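Local coordinates for metallophosphoesterase TT1561-like domain-containing protein (Aquifex aeolicus, PDB 2YVT), which is of unknown function but, as a member of the calcineurin-like superfamily, probably acts as a metal-dependent phosphoesterase, at residues L142-E145 with H146-E149. Numbering follows the deposited sequence.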
ATOM      1  N   LEU A 142       4.945  -7.624  -1.245  1.00  7.24           N
ATOM      2  CA  LEU A 142       5.539  -7.811  -2.567  1.00  7.13           C
ATOM      3  C   LEU A 142       4.899  -9.026  -3.216  1.00  8.86           C
ATOM      4  O   LEU A 142       4.993 -10.134  -2.694  1.00  8.63           O
ATOM      5  CB  LEU A 142       7.049  -8.006  -2.449  1.00  9.09           C
ATOM      6  CG  LEU A 142       7.801  -7.968  -3.782  1.00 10.88           C
ATOM      7  CD1 LEU A 142       7.789  -6.562  -4.394  1.00 13.14           C
ATOM      8  CD2 LEU A 142       9.221  -8.459  -3.574  1.00 13.41           C
ATOM      9  N   LEU A 143       4.239  -8.809  -4.349  1.00  8.69           N
ATOM     10  CA  LEU A 143       3.602  -9.911  -5.077  1.00  8.42           C
ATOM     11  C   LEU A 143       4.617 -10.442  -6.076  1.00  9.40           C
ATOM     12  O   LEU A 143       5.274  -9.675  -6.796  1.00 10.98           O
ATOM     13  CB  LEU A 143       2.299  -9.457  -5.746  1.00  8.88           C
ATOM     14  CG  LEU A 143       1.333  -8.715  -4.804  1.00  9.26           C
ATOM     15  CD1 LEU A 143      -0.006  -8.442  -5.467  1.00 11.49           C
ATOM     16  CD2 LEU A 143       1.152  -9.453  -3.457  1.00  9.70           C
ATOM     17  N   THR A 144       4.774 -11.760  -6.052  1.00  9.82           N
ATOM     18  CA  THR A 144       5.840 -12.456  -6.758  1.00 10.45           C
ATOM     19  C   THR A 144       5.270 -13.698  -7.411  1.00 11.05           C
ATOM     20  O   THR A 144       4.120 -14.072  -7.173  1.00 10.30           O
ATOM     21  CB  THR A 144       6.951 -12.936  -5.788  1.00 10.89           C
ATOM     22  OG1 THR A 144       6.443 -13.999  -4.966  1.00 11.87           O
ATOM     23  CG2 THR A 144       7.469 -11.794  -4.907  1.00 11.90           C
ATOM     24  N   GLU A 145       6.093 -14.368  -8.207  1.00 12.04           N
ATOM     25  CA  GLU A 145       5.653 -15.605  -8.828  1.00 12.97           C
ATOM     26  C   GLU A 145       5.605 -16.757  -7.840  1.00 13.94           C
ATOM     27  O   GLU A 145       4.643 -17.521  -7.853  1.00 15.99           O
ATOM     28  CB  GLU A 145       6.517 -15.959 -10.044  1.00 13.15           C
ATOM     29  CG  GLU A 145       6.376 -14.945 -11.182  1.00 13.26           C
ATOM     30  CD  GLU A 145       4.948 -14.813 -11.712  1.00 12.93           C
ATOM     31  OE1 GLU A 145       4.090 -15.671 -11.413  1.00 14.94           O
ATOM     32  OE2 GLU A 145       4.668 -13.826 -12.425  1.00 14.41           O
ATOM     33  N   HIS A 146       6.619 -16.866  -6.979  1.00 13.68           N
ATOM     34  CA  HIS A 146       6.777 -18.094  -6.188  1.00 16.78           C
ATOM     35  C   HIS A 146       7.200 -17.923  -4.717  1.00 16.69           C
ATOM     36  O   HIS A 146       7.395 -18.921  -4.021  1.00 17.64           O
ATOM     37  CB  HIS A 146       7.719 -19.080  -6.914  1.00 20.03           C
ATOM     38  CG  HIS A 146       7.259 -19.464  -8.294  1.00 21.49           C
ATOM     39  ND1 HIS A 146       7.974 -19.163  -9.434  1.00 23.16           N
ATOM     40  CD2 HIS A 146       6.140 -20.102  -8.715  1.00 21.81           C
ATOM     41  CE1 HIS A 146       7.321 -19.606 -10.494  1.00 22.81           C
ATOM     42  NE2 HIS A 146       6.203 -20.181 -10.086  1.00 23.71           N
ATOM     43  N   GLU A 147       7.334 -16.680  -4.244  1.00 14.83           N
ATOM     44  CA  GLU A 147       7.748 -16.425  -2.857  1.00 15.52           C
ATOM     45  C   GLU A 147       6.563 -16.199  -1.921  1.00 12.74           C
ATOM     46  O   GLU A 147       5.603 -15.530  -2.286  1.00 12.99           O
ATOM     47  CB  GLU A 147       8.664 -15.210  -2.779  1.00 19.08           C
ATOM     48  CG  GLU A 147      10.098 -15.463  -3.166  1.00 25.01           C
ATOM     49  CD  GLU A 147      10.983 -14.318  -2.746  1.00 27.50           C
ATOM     50  OE1 GLU A 147      11.628 -14.419  -1.671  1.00 30.14           O
ATOM     51  OE2 GLU A 147      10.990 -13.294  -3.464  1.00 29.48           O
ATOM     52  N   PHE A 148       6.649 -16.746  -0.710  1.00 11.80           N
ATOM     53  CA  PHE A 148       5.565 -16.647   0.271  1.00 10.92           C
ATOM     54  C   PHE A 148       6.193 -16.509   1.657  1.00 10.50           C
ATOM     55  O   PHE A 148       6.789 -17.464   2.178  1.00 12.94           O
ATOM     56  CB  PHE A 148       4.697 -17.916   0.192  1.00 11.37           C
ATOM     57  CG  PHE A 148       3.288 -17.774   0.730  1.00 12.65           C
ATOM     58  CD1 PHE A 148       2.343 -18.756   0.433  1.00 13.79           C
ATOM     59  CD2 PHE A 148       2.893 -16.683   1.508  1.00 12.68           C
ATOM     60  CE1 PHE A 148       1.036 -18.669   0.901  1.00 13.46           C
ATOM     61  CE2 PHE A 148       1.570 -16.580   1.985  1.00 12.54           C
ATOM     62  CZ  PHE A 148       0.645 -17.575   1.684  1.00 13.24           C
ATOM     63  N   GLU A 149       6.086 -15.310   2.230  1.00  9.13           N
ATOM     64  CA  GLU A 149       6.635 -15.011   3.552  1.00  8.41           C
ATOM     65  C   GLU A 149       5.792 -13.934   4.231  1.00  9.44           C
ATOM     66  O   GLU A 149       5.344 -12.986   3.575  1.00  9.32           O
ATOM     67  CB  GLU A 149       8.085 -14.523   3.397  1.00  9.32           C
ATOM     68  CG  GLU A 149       8.774 -14.055   4.683  1.00 10.64           C
ATOM     69  CD  GLU A 149       8.911 -15.137   5.746  1.00 11.16           C
ATOM     70  OE1 GLU A 149       9.009 -16.335   5.406  1.00 13.69           O
ATOM     71  OE2 GLU A 149       8.938 -14.781   6.942  1.00 11.93           O
TER
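Glu-145 and His-146 pack as sequence neighbours on the outer side of a sharp bend. CB of Glu-145 lies over one face of the imidazole in a CH-pi contact, 3.8 Å from the ring centroid and 22° off its normal. Another part of the ring approaches the peptide, CD2 of His-146 coming within 3.1 Å of the carbonyl O of Glu-145. Across the same bend Thr-144 meets Glu-147, and here the threonine hydroxyl does work that a main-chain carbonyl often does in turns. The backbone N of Glu-147 donates to OG1 of Thr-144 over 2.9 Å, and the angle at the hydrogen, 145°, makes this a distinctly bent bond. The bend follows directly on strand 134-144 and opens the loop leading to the parallel strand 155-157, in one of the two mixed sheets of the calcineurin-like metallophosphoesterase fold. The bond depends on the threonine rotamer: with chi1 at 70°, OG1 sits between the backbone N and the carbonyl carbon, facing the returning chain, while CG2 stands beside the backbone N. The two side chains cross at about a right angle, and CB of Glu-147 lies 3.3 Å from OG1 of Thr-144. OG1 is gripped a second time, giving its proton to the carbonyl O of Tyr-156. The hydroxyl therefore ties the end of one strand both to its own loop and to the neighbouring strand. Replacing Thr-144 by a valine would probably leave the amide of Glu-147 and the carbonyl of Tyr-156 without this shared partner and let the bend loosen. Bent at CG, the Glu-145 side chain leads its carboxylate off to a salt bridge with Arg-158, while that of Glu-147 pairs with Lys-155.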